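Long-range contacts in hypothetical protein (Pseudomonas putida, PDB 2HLJ), which probably acts on acyl-CoA thioesters as a hotdog-fold enzyme, being a putative thioesterase also named betainyl-CoA thiolase: residues A[60-65]-A[106-111]; A[30-35]-A[76-81]; A[3-8]-A[37-42]; A[10-15]-A[68-73]. All blocks are in the same frame, centred on the assembly; numbering follows the deposited sequence. Where two conformers were deposited one is given.

In the fold
All four contacts belong to one hotdog fold, in which an antiparallel sheet curls around helix 25-43. Contact 1 joins the strand outermost within this chain, 57-66, to its neighbour 104-114, and contact 2 sets the helix on the sheet; their centres are about 11 Å apart, and the contacts meet where Phe32 packs on Ser108 and Ile64. Contact 3 uses the same helix farther on, about 8 Å from contact 2 between centres, and the two share the Thr7-Thr80 hydroxyl pair. Contact 4 lies at the other end of strand 6-11, about 20 Å from contact 3 between centres. Contact 1 also borders the second subunit, near which hotdog thioesterases commonly place their active sites.

Contact 1: A[60-65]-A[106-111]; sequences LEAHIN and AASEQM
Strands 60-65 and 106-111 run antiparallel, their axes 4.7 Å apart, with Leu60 and Glu61 both facing Met111 in a classic beta bulge at one end. They belong to the sheet of the hotdog fold. The bulge is held by Leu60 N, which donates to Met111 O (2.9 Å), and by Met111 N, which donates to Glu61 O; at the other end Asn65 and Ala107 form a hydrogen-bonded pair. Ala62, Ile64, Ser108 and Gln110 occupy the face covered by helix 25-43, where Phe32 lies on Ile64 and Ser108. Ser108 OG, anti to its backbone N (chi1 -176°), reaches across to the neighbouring strand and donates to His63 O at 2.6 Å, tilted from the carbonyl plane. His63 O also receives a weak bond from Glu109 N. Ser108 OG in turn accepts from Gln110 NE2 at 3.1 Å, in the plane of that amide, while Gln110 CG rests against Ala62 CB (4.0 Å). An alanine in place of Ser108 would probably leave His63 O with little more than the weak Glu109 bond and the Gln110 amide without this acceptor. On the reverse face Glu109 is held by His91 and Gly150, and the His63 ring meets His63 of the second subunit, whose strand pairs with 61-65 and carries the sheet across the interface. His63 ND1 donates to Asn65 OD1 at 3.3 Å, the oxygen lying in the ring plane but the nitrogen standing above the plane of the Asn65 amide.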
loop_
_atom_site.group_PDB
_atom_site.type_symbol
_atom_site.label_atom_id
_atom_site.label_comp_id
_atom_site.label_asym_id
_atom_site.label_seq_id
_atom_site.Cartn_x
_atom_site.Cartn_y
_atom_site.Cartn_z
ATOM N N LEU A 60 -5.227 -8.224 4.988
ATOM C CA LEU A 60 -4.222 -8.763 5.898
ATOM C C LEU A 60 -2.823 -8.247 5.535
ATOM O O LEU A 60 -2.025 -7.938 6.411
ATOM C CB LEU A 60 -4.221 -10.293 5.862
ATOM C CG LEU A 60 -5.442 -10.967 6.471
ATOM C CD1 LEU A 60 -5.433 -12.450 6.195
ATOM C CD2 LEU A 60 -5.482 -10.669 7.951
ATOM N N GLU A 61 -2.570 -8.139 4.238
ATOM C CA GLU A 61 -1.219 -8.009 3.715
ATOM C C GLU A 61 -1.303 -7.647 2.244
ATOM O O GLU A 61 -2.164 -8.146 1.530
ATOM C CB GLU A 61 -0.516 -9.359 3.865
ATOM C CG GLU A 61 0.978 -9.345 3.757
ATOM C CD GLU A 61 1.598 -10.705 4.059
ATOM O OE1 GLU A 61 0.884 -11.674 4.439
ATOM O OE2 GLU A 61 2.824 -10.794 3.941
ATOM N N ALA A 62 -0.389 -6.804 1.782
ATOM C CA ALA A 62 -0.316 -6.434 0.391
ATOM C C ALA A 62 1.108 -6.079 0.018
ATOM O O ALA A 62 1.871 -5.535 0.840
ATOM C CB ALA A 62 -1.245 -5.236 0.098
ATOM N N HIS A 63 1.473 -6.423 -1.216
ATOM C CA HIS A 63 2.707 -5.939 -1.827
ATOM C C HIS A 63 2.276 -5.025 -2.956
ATOM O O HIS A 63 1.233 -5.245 -3.547
ATOM C CB HIS A 63 3.559 -7.085 -2.392
ATOM C CG HIS A 63 5.017 -6.745 -2.500
ATOM N ND1 HIS A 63 5.599 -6.403 -3.692
ATOM C CD2 HIS A 63 5.990 -6.631 -1.565
ATOM C CE1 HIS A 63 6.864 -6.099 -3.490
ATOM N NE2 HIS A 63 7.128 -6.226 -2.207
ATOM N N ILE A 64 3.053 -3.990 -3.245
ATOM C CA ILE A 64 2.772 -3.187 -4.406
ATOM C C ILE A 64 4.043 -2.780 -5.099
ATOM O O ILE A 64 5.002 -2.332 -4.470
ATOM C CB ILE A 64 1.838 -1.985 -4.079
ATOM C CG1 ILE A 64 1.674 -1.105 -5.295
ATOM C CG2 ILE A 64 2.339 -1.173 -2.951
ATOM C CD1 ILE A 64 0.481 -0.211 -5.125
ATOM N N ASN A 65 4.058 -3.005 -6.406
ATOM C CA ASN A 65 5.143 -2.540 -7.256
ATOM C C ASN A 65 4.692 -1.372 -8.067
ATOM O O ASN A 65 3.675 -1.473 -8.739
ATOM C CB ASN A 65 5.559 -3.644 -8.180
ATOM C CG ASN A 65 6.135 -4.792 -7.420
ATOM O OD1 ASN A 65 5.400 -5.608 -6.864
ATOM N ND2 ASN A 65 7.452 -4.825 -7.322
ATOM N N ALA A 106 1.274 -0.121 -12.366
ATOM C CA ALA A 106 1.494 -0.644 -11.022
ATOM C C ALA A 106 0.729 -1.948 -10.900
ATOM O O ALA A 106 -0.187 -2.203 -11.677
ATOM C CB ALA A 106 0.972 0.328 -9.984
ATOM N N ALA A 107 1.116 -2.761 -9.930
ATOM C CA ALA A 107 0.465 -4.058 -9.642
ATOM C C ALA A 107 0.527 -4.329 -8.134
ATOM O O ALA A 107 1.473 -3.876 -7.448
ATOM C CB ALA A 107 1.156 -5.165 -10.441
ATOM N N SER A 108 -0.455 -5.053 -7.596
ATOM C CA SER A 108 -0.471 -5.371 -6.181
ATOM C C SER A 108 -1.044 -6.731 -5.949
ATOM O O SER A 108 -2.137 -7.021 -6.437
ATOM C CB SER A 108 -1.358 -4.361 -5.421
ATOM O OG SER A 108 -1.289 -4.622 -4.038
ATOM N N GLU A 109 -0.323 -7.541 -5.166
ATOM C CA GLU A 109 -0.772 -8.836 -4.704
ATOM C C GLU A 109 -1.288 -8.637 -3.298
ATOM O O GLU A 109 -0.612 -8.005 -2.501
ATOM C CB GLU A 109 0.436 -9.798 -4.666
ATOM C CG GLU A 109 0.051 -11.241 -4.381
ATOM C CD GLU A 109 1.244 -12.140 -4.125
ATOM O OE1 GLU A 109 2.398 -11.637 -4.153
ATOM O OE2 GLU A 109 1.025 -13.359 -3.911
ATOM N N GLN A 110 -2.471 -9.165 -2.979
ATOM C CA GLN A 110 -3.060 -8.940 -1.683
ATOM C C GLN A 110 -3.722 -10.165 -1.158
ATOM O O GLN A 110 -4.220 -10.991 -1.929
ATOM C CB GLN A 110 -4.142 -7.859 -1.759
ATOM C CG GLN A 110 -3.747 -6.707 -2.645
ATOM C CD GLN A 110 -4.590 -5.509 -2.408
ATOM O OE1 GLN A 110 -5.721 -5.617 -1.945
ATOM N NE2 GLN A 110 -4.056 -4.354 -2.732
HETATM N N MSE A 111 -3.747 -10.251 0.161
HETATM C CA MSE A 111 -4.502 -11.277 0.863
HETATM C C MSE A 111 -5.538 -10.600 1.759
HETATM O O MSE A 111 -5.206 -9.726 2.548
HETATM C CB MSE A 111 -3.556 -12.148 1.701
HETATM C CG MSE A 111 -4.268 -13.268 2.443
HETATM SE SE MSE A 111 -4.817 -14.655 1.232
HETATM C CE MSE A 111 -3.071 -15.351 0.748
#

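Contact 2: A[30-35]-A[76-81]; sequences LIFSYA and VWVQTQ
The Phe32 ring meets Val78 obliquely, its CD1 3.7 Å from Val78 CG1, and it also meets the His94 ring with the two planes about 15° apart. Two other flat groups stand apart from the joint: the Tyr34 ring has Leu30 O over one face, offset toward the rim, and the Trp77 indole, on the sheet face turned away from the helix, lies against His97 and donates from NE1 to Gln79 OE1 in its own plane. Val78 carries the joint between helix and strand. With CG1 anti to the backbone N (chi1 -172°) and CG2 beside it, the two methyls are divided: CG1 reaches Ala35 CB at 3.7 Å as well as the phenyl ring, while CG2 presses on Ile31 CG2 at 3.5 Å, tighter than usual for two methyl groups. An alanine in place of Val78 would probably open a gap between Ile31, Phe32 and Ala35 and leave the phenyl ring less firmly fixed. Toward the start of the strand segment, Ile31 CD1 approaches Val76 CG2 at 4.3 Å. No hydrogen bond joins the two segments, and the hydroxyl of Thr80 is engaged by Thr7 and His94. This is the helix-on-sheet packing at the heart of the hotdog fold: segment 30-35 of helix 25-43 crosses segment 76-81 of strand 75-85 at -55°, the axes of these segments 9.0 Å apart, and that strand runs between 6-11 and 89-98, both of which also touch the helix.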
loop_
_atom_site.group_PDB
_atom_site.type_symbol
_atom_site.label_atom_id
_atom_site.label_comp_id
_atom_site.label_asym_id
_atom_site.label_seq_id
_atom_site.Cartn_x
_atom_site.Cartn_y
_atom_site.Cartn_z
ATOM N N LEU A 30 -5.294 3.143 -2.975
ATOM C CA LEU A 30 -6.693 3.513 -2.847
ATOM C C LEU A 30 -7.540 3.076 -4.039
ATOM O O LEU A 30 -8.657 2.539 -3.869
ATOM C CB LEU A 30 -6.861 5.035 -2.606
ATOM C CG LEU A 30 -8.298 5.448 -2.333
ATOM C CD1 LEU A 30 -8.857 4.735 -1.109
ATOM C CD2 LEU A 30 -8.455 6.976 -2.195
ATOM N N ILE A 31 -7.033 3.327 -5.243
ATOM C CA ILE A 31 -7.706 2.902 -6.480
ATOM C C ILE A 31 -7.877 1.392 -6.472
ATOM O O ILE A 31 -8.950 0.880 -6.753
ATOM C CB ILE A 31 -6.893 3.331 -7.736
ATOM C CG1 ILE A 31 -6.873 4.841 -7.879
ATOM C CG2 ILE A 31 -7.393 2.620 -8.992
ATOM C CD1 ILE A 31 -5.748 5.318 -8.759
ATOM N N PHE A 32 -6.834 0.657 -6.101
ATOM C CA PHE A 32 -7.002 -0.785 -5.937
ATOM C C PHE A 32 -8.019 -1.207 -4.844
ATOM O O PHE A 32 -8.743 -2.198 -5.025
ATOM C CB PHE A 32 -5.648 -1.481 -5.688
ATOM C CG PHE A 32 -4.663 -1.401 -6.825
ATOM C CD1 PHE A 32 -5.055 -1.388 -8.159
ATOM C CD2 PHE A 32 -3.291 -1.489 -6.545
ATOM C CE1 PHE A 32 -4.108 -1.379 -9.176
ATOM C CE2 PHE A 32 -2.359 -1.405 -7.542
ATOM C CZ PHE A 32 -2.752 -1.392 -8.865
ATOM N N SER A 33 -8.111 -0.458 -3.741
ATOM C CA SER A 33 -9.097 -0.742 -2.655
ATOM C C SER A 33 -10.521 -0.626 -3.169
ATOM O O SER A 33 -11.385 -1.443 -2.846
ATOM C CB SER A 33 -8.923 0.231 -1.463
ATOM O OG SER A 33 -9.451 -0.281 -0.228
ATOM N N TYR A 34 -10.764 0.424 -3.927
ATOM C CA TYR A 34 -12.047 0.629 -4.559
ATOM C C TYR A 34 -12.326 -0.500 -5.538
ATOM O O TYR A 34 -13.439 -0.948 -5.636
ATOM C CB TYR A 34 -12.094 1.948 -5.287
ATOM C CG TYR A 34 -12.069 3.194 -4.421
ATOM C CD1 TYR A 34 -12.562 3.196 -3.112
ATOM C CD2 TYR A 34 -11.609 4.387 -4.942
ATOM C CE1 TYR A 34 -12.541 4.358 -2.339
ATOM C CE2 TYR A 34 -11.611 5.547 -4.195
ATOM C CZ TYR A 34 -12.068 5.534 -2.896
ATOM O OH TYR A 34 -12.042 6.710 -2.159
ATOM N N ALA A 35 -11.293 -0.967 -6.221
ATOM C CA ALA A 35 -11.419 -2.124 -7.115
ATOM C C ALA A 35 -11.835 -3.386 -6.355
ATOM O O ALA A 35 -12.668 -4.163 -6.845
ATOM C CB ALA A 35 -10.118 -2.378 -7.863
ATOM N N VAL A 76 -7.476 5.937 -15.820
ATOM C CA VAL A 76 -6.867 4.666 -15.504
ATOM C C VAL A 76 -7.953 3.658 -15.181
ATOM O O VAL A 76 -9.069 4.030 -14.829
ATOM C CB VAL A 76 -5.844 4.768 -14.316
ATOM C CG1 VAL A 76 -4.657 5.688 -14.673
ATOM C CG2 VAL A 76 -6.522 5.187 -12.977
ATOM N N TRP A 77 -7.606 2.383 -15.292
ATOM C CA TRP A 77 -8.485 1.301 -14.890
ATOM C C TRP A 77 -7.707 0.198 -14.205
ATOM O O TRP A 77 -6.490 0.048 -14.401
ATOM C CB TRP A 77 -9.280 0.717 -16.091
ATOM C CG TRP A 77 -8.527 -0.059 -17.095
ATOM C CD1 TRP A 77 -8.212 -1.399 -17.039
ATOM C CD2 TRP A 77 -8.027 0.414 -18.346
ATOM N NE1 TRP A 77 -7.536 -1.764 -18.176
ATOM C CE2 TRP A 77 -7.396 -0.668 -18.983
ATOM C CE3 TRP A 77 -8.027 1.663 -18.986
ATOM C CZ2 TRP A 77 -6.766 -0.544 -20.225
ATOM C CZ3 TRP A 77 -7.418 1.772 -20.221
ATOM C CH2 TRP A 77 -6.779 0.681 -20.814
ATOM N N VAL A 78 -8.442 -0.597 -13.423
ATOM C CA VAL A 78 -7.867 -1.737 -12.722
ATOM C C VAL A 78 -8.290 -3.031 -13.349
ATOM O O VAL A 78 -9.470 -3.224 -13.619
ATOM C CB VAL A 78 -8.312 -1.746 -11.228
ATOM C CG1 VAL A 78 -7.576 -2.807 -10.456
ATOM C CG2 VAL A 78 -8.101 -0.391 -10.617
ATOM N N GLN A 79 -7.324 -3.938 -13.555
ATOM C CA GLN A 79 -7.618 -5.325 -13.893
ATOM C C GLN A 79 -7.389 -6.192 -12.663
ATOM O O GLN A 79 -6.495 -5.943 -11.878
ATOM C CB GLN A 79 -6.745 -5.801 -15.079
ATOM C CG GLN A 79 -7.274 -5.187 -16.376
ATOM C CD GLN A 79 -6.430 -5.404 -17.594
ATOM O OE1 GLN A 79 -6.528 -4.619 -18.514
ATOM N NE2 GLN A 79 -5.591 -6.446 -17.615
ATOM N N THR A 80 -8.222 -7.195 -12.481
ATOM C CA THR A 80 -8.210 -7.952 -11.233
ATOM C C THR A 80 -8.268 -9.440 -11.562
ATOM O O THR A 80 -9.079 -9.862 -12.385
ATOM C CB THR A 80 -9.359 -7.573 -10.327
ATOM O OG1 THR A 80 -9.370 -6.145 -10.065
ATOM C CG2 THR A 80 -9.279 -8.352 -9.028
ATOM N N GLN A 81 -7.368 -10.203 -10.963
ATOM C CA GLN A 81 -7.411 -11.679 -11.011
ATOM C C GLN A 81 -7.494 -12.270 -9.606
ATOM O O GLN A 81 -6.887 -11.757 -8.636
ATOM C CB GLN A 81 -6.180 -12.237 -11.669
ATOM C CG GLN A 81 -5.927 -11.726 -13.046
ATOM C CD GLN A 81 -4.840 -12.532 -13.768
ATOM O OE1 GLN A 81 -4.882 -13.750 -13.790
ATOM N NE2 GLN A 81 -3.886 -11.831 -14.378
#

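Contact 3: A[3-8]-A[37-42]; sequences PALITY and DALMDR
Arg42 reaches from the helix toward Leu5, Ile6 and Thr7: its CB is directed at segment 3-8, CG is turned anti to the carbonyl carbon of its own residue (chi1 -75°), and the chain runs extended through CD to NE. At NE the side chain gives its hydrogen to a water 2.6 Å away, and that water donates onward to Thr7 O at 2.8 Å, bridging helix and strand. Beyond it CZ has Leu5 CD1 at 3.5 Å, and NH1 lies 3.4 Å from the same methyl. Leu5 CD1 therefore sits over one face of the guanidinium, offset toward the NH1 rim, as the two side chains slide past each other in opposite directions. At the tip NH2 comes within 2.7 Å of Ile6 O. Deeper in, the other branch of Leu5 turns to the helix, CD2 meeting Leu39 CD1 at 4.0 Å with the side chains crossing at about a right angle. Ala38 CB presses close on Thr7 O, at 3.1 Å. The contact thus brings the start of strand 6-11, an outermost strand of the hotdog sheet within this chain, against helix 25-43; strand 75-85 lies beside it, with Thr80 bonded to the Thr7 hydroxyl and touched by Leu39, while Asp37 makes a salt bridge to Arg24 of the second subunit.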
loop_
_atom_site.group_PDB
_atom_site.type_symbol
_atom_site.label_atom_id
_atom_site.label_comp_id
_atom_site.label_asym_id
_atom_site.label_seq_id
_atom_site.Cartn_x
_atom_site.Cartn_y
_atom_site.Cartn_z
ATOM N N PRO A 3 -12.037 -10.572 -23.023
ATOM C CA PRO A 3 -11.199 -9.545 -22.422
ATOM C C PRO A 3 -10.980 -9.780 -20.937
ATOM O O PRO A 3 -11.776 -10.458 -20.313
ATOM C CB PRO A 3 -12.030 -8.265 -22.634
ATOM C CG PRO A 3 -12.887 -8.585 -23.840
ATOM C CD PRO A 3 -13.269 -9.988 -23.598
ATOM N N ALA A 4 -9.923 -9.187 -20.382
ATOM C CA ALA A 4 -9.672 -9.197 -18.956
ATOM C C ALA A 4 -10.803 -8.573 -18.132
ATOM O O ALA A 4 -11.533 -7.706 -18.600
ATOM C CB ALA A 4 -8.425 -8.437 -18.685
ATOM N N LEU A 5 -10.902 -8.991 -16.872
ATOM C CA LEU A 5 -11.829 -8.383 -15.946
ATOM C C LEU A 5 -11.346 -6.985 -15.522
ATOM O O LEU A 5 -10.292 -6.865 -14.915
ATOM C CB LEU A 5 -12.000 -9.280 -14.707
ATOM C CG LEU A 5 -12.979 -8.765 -13.637
ATOM C CD1 LEU A 5 -14.437 -8.683 -14.150
ATOM C CD2 LEU A 5 -12.918 -9.625 -12.405
ATOM N N ILE A 6 -12.136 -5.956 -15.839
ATOM C CA ILE A 6 -11.934 -4.592 -15.339
ATOM C C ILE A 6 -12.916 -4.331 -14.183
ATOM O O ILE A 6 -14.110 -4.494 -14.324
ATOM C CB ILE A 6 -12.104 -3.544 -16.463
ATOM C CG1 ILE A 6 -11.042 -3.767 -17.529
ATOM C CG2 ILE A 6 -11.994 -2.120 -15.924
ATOM C CD1 ILE A 6 -11.199 -2.936 -18.750
ATOM N N THR A 7 -12.392 -3.940 -13.027
ATOM C CA THR A 7 -13.194 -3.804 -11.820
ATOM C C THR A 7 -13.464 -2.356 -11.439
ATOM O O THR A 7 -14.423 -2.049 -10.691
ATOM C CB THR A 7 -12.504 -4.516 -10.674
ATOM O OG1 THR A 7 -11.115 -4.260 -10.735
ATOM C CG2 THR A 7 -12.695 -5.980 -10.818
ATOM N N TYR A 8 -12.646 -1.450 -11.966
ATOM C CA TYR A 8 -12.703 -0.059 -11.522
ATOM C C TYR A 8 -12.050 0.846 -12.534
ATOM O O TYR A 8 -11.032 0.495 -13.099
ATOM C CB TYR A 8 -12.075 0.101 -10.116
ATOM C CG TYR A 8 -12.389 1.433 -9.470
ATOM C CD1 TYR A 8 -13.646 1.678 -8.964
ATOM C CD2 TYR A 8 -11.443 2.454 -9.400
ATOM C CE1 TYR A 8 -13.961 2.878 -8.376
ATOM C CE2 TYR A 8 -11.756 3.679 -8.818
ATOM C CZ TYR A 8 -13.023 3.877 -8.303
ATOM O OH TYR A 8 -13.401 5.078 -7.707
ATOM N N ASP A 37 -13.500 -3.415 -3.546
ATOM C CA ASP A 37 -14.906 -3.214 -3.184
ATOM C C ASP A 37 -15.876 -3.561 -4.352
ATOM O O ASP A 37 -16.912 -4.217 -4.182
ATOM C CB ASP A 37 -15.157 -1.787 -2.705
ATOM C CG ASP A 37 -14.388 -1.429 -1.434
ATOM O OD1 ASP A 37 -13.770 -2.303 -0.787
ATOM O OD2 ASP A 37 -14.387 -0.234 -1.094
ATOM N N ALA A 38 -15.549 -3.080 -5.527
ATOM C CA ALA A 38 -16.308 -3.378 -6.729
ATOM C C ALA A 38 -16.312 -4.866 -7.070
ATOM O O ALA A 38 -17.302 -5.375 -7.560
ATOM C CB ALA A 38 -15.751 -2.565 -7.909
ATOM N N LEU A 39 -15.216 -5.561 -6.831
ATOM C CA LEU A 39 -15.195 -7.001 -7.022
ATOM C C LEU A 39 -16.199 -7.692 -6.077
ATOM O O LEU A 39 -16.891 -8.626 -6.474
ATOM C CB LEU A 39 -13.797 -7.546 -6.784
ATOM C CG LEU A 39 -13.628 -9.034 -7.065
ATOM C CD1 LEU A 39 -13.902 -9.404 -8.520
ATOM C CD2 LEU A 39 -12.274 -9.498 -6.610
HETATM N N MSE A 40 -16.293 -7.213 -4.843
HETATM C CA MSE A 40 -17.243 -7.769 -3.892
HETATM C C MSE A 40 -18.679 -7.443 -4.286
HETATM O O MSE A 40 -19.558 -8.314 -4.175
HETATM C CB MSE A 40 -16.928 -7.344 -2.449
HETATM C CG MSE A 40 -15.626 -7.884 -1.896
HETATM SE SE MSE A 40 -15.338 -9.770 -2.289
HETATM C CE MSE A 40 -13.852 -9.652 -3.518
ATOM N N ASP A 41 -18.932 -6.238 -4.795
ATOM C CA ASP A 41 -20.249 -5.964 -5.408
ATOM C C ASP A 41 -20.592 -6.925 -6.553
ATOM O O ASP A 41 -21.729 -7.385 -6.679
ATOM C CB ASP A 41 -20.348 -4.549 -5.972
ATOM C CG ASP A 41 -20.443 -3.501 -4.913
ATOM O OD1 ASP A 41 -20.916 -3.820 -3.784
ATOM O OD2 ASP A 41 -20.032 -2.346 -5.217
ATOM N N ARG A 42 -19.616 -7.234 -7.383
ATOM C CA ARG A 42 -19.859 -8.121 -8.521
ATOM C C ARG A 42 -20.253 -9.514 -8.084
ATOM O O ARG A 42 -21.118 -10.136 -8.705
ATOM C CB ARG A 42 -18.611 -8.255 -9.402
ATOM C CG ARG A 42 -18.306 -7.086 -10.258
ATOM C CD ARG A 42 -17.136 -7.461 -11.137
ATOM N NE ARG A 42 -16.767 -6.400 -12.069
ATOM C CZ ARG A 42 -17.037 -6.418 -13.372
ATOM N NH1 ARG A 42 -17.648 -7.452 -13.942
ATOM N NH2 ARG A 42 -16.664 -5.394 -14.106
HETATM O O HOH W 1 -16.398 -4.054 -10.938
#

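Contact 4: A[10-15]-A[68-73]; sequences TTVQED and HEVKLG
Val12 overlaps the 70-73 backbone and the side chain of Val70: its CG2 meets Val70 CG1 at 3.8 Å, the two side chains crossing obliquely, while its CB and CG1 lie over Lys71 O, the former at 3.8 Å. Val12 CG1 is anti to the backbone N (chi1 174°), which leaves CG2 beside that nitrogen. The backbone of Val12 takes part too, its carbonyl oxygen accepting from Gly73 N at 2.9 Å with an N-H...O angle of 152°. Here the chain leaves strand 6-11, outermost in the hotdog sheet of this chain, and meets the loop that links strands 57-66 and 75-85. The antiparallel pairing of 6-11 with 75-85 runs right up to the contact, through backbone bonds of Thr10 to Val76 and of Val12 to Thr74. Gly73 has a positive phi of 84°, which favours glycine, and its carbonyl oxygen lies 3.5 Å from Thr11 CG2. Leu72 starts away from the other segment but folds back, so that CD1 rests 3.5 Å from Glu14 N and also touches Glu14 CB. Gln13, pointing away from 68-73, donates from NE2 to the syn lone pair of Asp15 OD1 at 2.6 Å.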
loop_
_atom_site.group_PDB
_atom_site.type_symbol
_atom_site.label_atom_id
_atom_site.label_comp_id
_atom_site.label_asym_id
_atom_site.label_seq_id
_atom_site.Cartn_x
_atom_site.Cartn_y
_atom_site.Cartn_z
ATOM N N THR A 10 -11.249 5.232 -13.140
ATOM C CA THR A 10 -11.327 6.582 -12.587
ATOM C C THR A 10 -10.336 7.491 -13.328
ATOM O O THR A 10 -9.541 7.030 -14.158
ATOM C CB THR A 10 -11.104 6.612 -11.018
ATOM O OG1 THR A 10 -11.453 7.890 -10.479
ATOM C CG2 THR A 10 -9.670 6.291 -10.625
ATOM N N THR A 11 -10.470 8.785 -13.088
ATOM C CA THR A 11 -9.542 9.804 -13.594
ATOM C C THR A 11 -8.768 10.329 -12.382
ATOM O O THR A 11 -9.366 10.641 -11.360
ATOM C CB THR A 11 -10.315 10.907 -14.358
ATOM O OG1 THR A 11 -10.923 10.333 -15.515
ATOM C CG2 THR A 11 -9.415 12.014 -14.844
ATOM N N VAL A 12 -7.434 10.378 -12.472
ATOM C CA VAL A 12 -6.614 10.908 -11.371
ATOM C C VAL A 12 -6.937 12.378 -11.110
ATOM O O VAL A 12 -6.752 13.227 -11.984
ATOM C CB VAL A 12 -5.144 10.774 -11.655
ATOM C CG1 VAL A 12 -4.277 11.462 -10.576
ATOM C CG2 VAL A 12 -4.784 9.280 -11.841
ATOM N N GLN A 13 -7.328 12.655 -9.867
ATOM C CA GLN A 13 -7.811 13.964 -9.436
ATOM C C GLN A 13 -6.669 14.729 -8.755
ATOM O O GLN A 13 -5.698 14.132 -8.331
ATOM C CB GLN A 13 -9.009 13.799 -8.465
ATOM C CG GLN A 13 -9.187 12.396 -7.791
ATOM C CD GLN A 13 -10.486 12.286 -6.970
ATOM O OE1 GLN A 13 -11.422 11.568 -7.343
ATOM N NE2 GLN A 13 -10.534 12.985 -5.855
ATOM N N GLU A 14 -6.806 16.049 -8.677
ATOM C CA GLU A 14 -5.800 16.909 -8.098
ATOM C C GLU A 14 -5.526 16.613 -6.627
ATOM O O GLU A 14 -4.430 16.872 -6.170
ATOM C CB GLU A 14 -6.185 18.368 -8.249
ATOM C CG GLU A 14 -5.013 19.323 -8.106
ATOM C CD GLU A 14 -5.334 20.759 -8.564
ATOM O OE1 GLU A 14 -6.357 20.972 -9.256
ATOM O OE2 GLU A 14 -4.536 21.660 -8.225
ATOM N N ASP A 15 -6.470 16.030 -5.891
ATOM C CA ASP A 15 -6.164 15.746 -4.477
ATOM C C ASP A 15 -5.443 14.424 -4.260
ATOM O O ASP A 15 -5.139 14.065 -3.115
ATOM C CB ASP A 15 -7.372 15.909 -3.542
ATOM C CG ASP A 15 -8.540 15.067 -3.938
ATOM O OD1 ASP A 15 -8.450 14.357 -4.963
ATOM O OD2 ASP A 15 -9.569 15.157 -3.225
ATOM N N HIS A 68 5.469 2.895 -12.987
ATOM C CA HIS A 68 5.378 4.166 -13.683
ATOM C C HIS A 68 4.590 5.196 -12.903
ATOM O O HIS A 68 3.607 4.897 -12.195
ATOM C CB HIS A 68 4.702 3.975 -15.029
ATOM C CG HIS A 68 5.466 3.082 -15.943
ATOM N ND1 HIS A 68 6.545 3.526 -16.673
ATOM C CD2 HIS A 68 5.350 1.760 -16.203
ATOM C CE1 HIS A 68 7.043 2.520 -17.369
ATOM N NE2 HIS A 68 6.343 1.435 -17.094
ATOM N N GLU A 69 5.072 6.417 -13.016
ATOM C CA GLU A 69 4.357 7.596 -12.523
ATOM C C GLU A 69 3.062 7.746 -13.281
ATOM O O GLU A 69 2.950 7.360 -14.453
ATOM C CB GLU A 69 5.220 8.858 -12.666
ATOM C CG GLU A 69 5.314 9.407 -14.103
ATOM C CD GLU A 69 6.077 8.471 -15.075
ATOM O OE1 GLU A 69 6.898 7.635 -14.609
ATOM O OE2 GLU A 69 5.857 8.579 -16.307
ATOM N N VAL A 70 2.071 8.317 -12.611
ATOM C CA VAL A 70 0.792 8.569 -13.226
ATOM C C VAL A 70 0.470 10.020 -12.976
ATOM O O VAL A 70 0.529 10.498 -11.847
ATOM C CB VAL A 70 -0.290 7.628 -12.654
ATOM C CG1 VAL A 70 -1.609 7.896 -13.300
ATOM C CG2 VAL A 70 0.129 6.162 -12.867
ATOM N N LYS A 71 0.168 10.731 -14.047
ATOM C CA LYS A 71 0.039 12.158 -13.985
ATOM C C LYS A 71 -1.425 12.583 -13.763
ATOM O O LYS A 71 -2.380 11.858 -14.080
ATOM C CB LYS A 71 0.613 12.810 -15.263
ATOM C CG LYS A 71 2.109 12.598 -15.518
ATOM C CD LYS A 71 2.493 13.225 -16.844
ATOM C CE LYS A 71 3.968 13.039 -17.200
ATOM N NZ LYS A 71 4.910 13.619 -16.190
ATOM N N LEU A 72 -1.592 13.781 -13.235
ATOM C CA LEU A 72 -2.915 14.433 -13.185
ATOM C C LEU A 72 -3.760 14.241 -14.450
ATOM O O LEU A 72 -3.286 14.468 -15.556
ATOM C CB LEU A 72 -2.738 15.924 -12.967
ATOM C CG LEU A 72 -4.014 16.757 -12.773
ATOM C CD1 LEU A 72 -4.736 16.319 -11.491
ATOM C CD2 LEU A 72 -3.633 18.227 -12.686
ATOM N N GLY A 73 -5.017 13.826 -14.277
ATOM C CA GLY A 73 -5.974 13.716 -15.389
ATOM C C GLY A 73 -5.889 12.434 -16.183
ATOM O O GLY A 73 -6.688 12.191 -17.085
#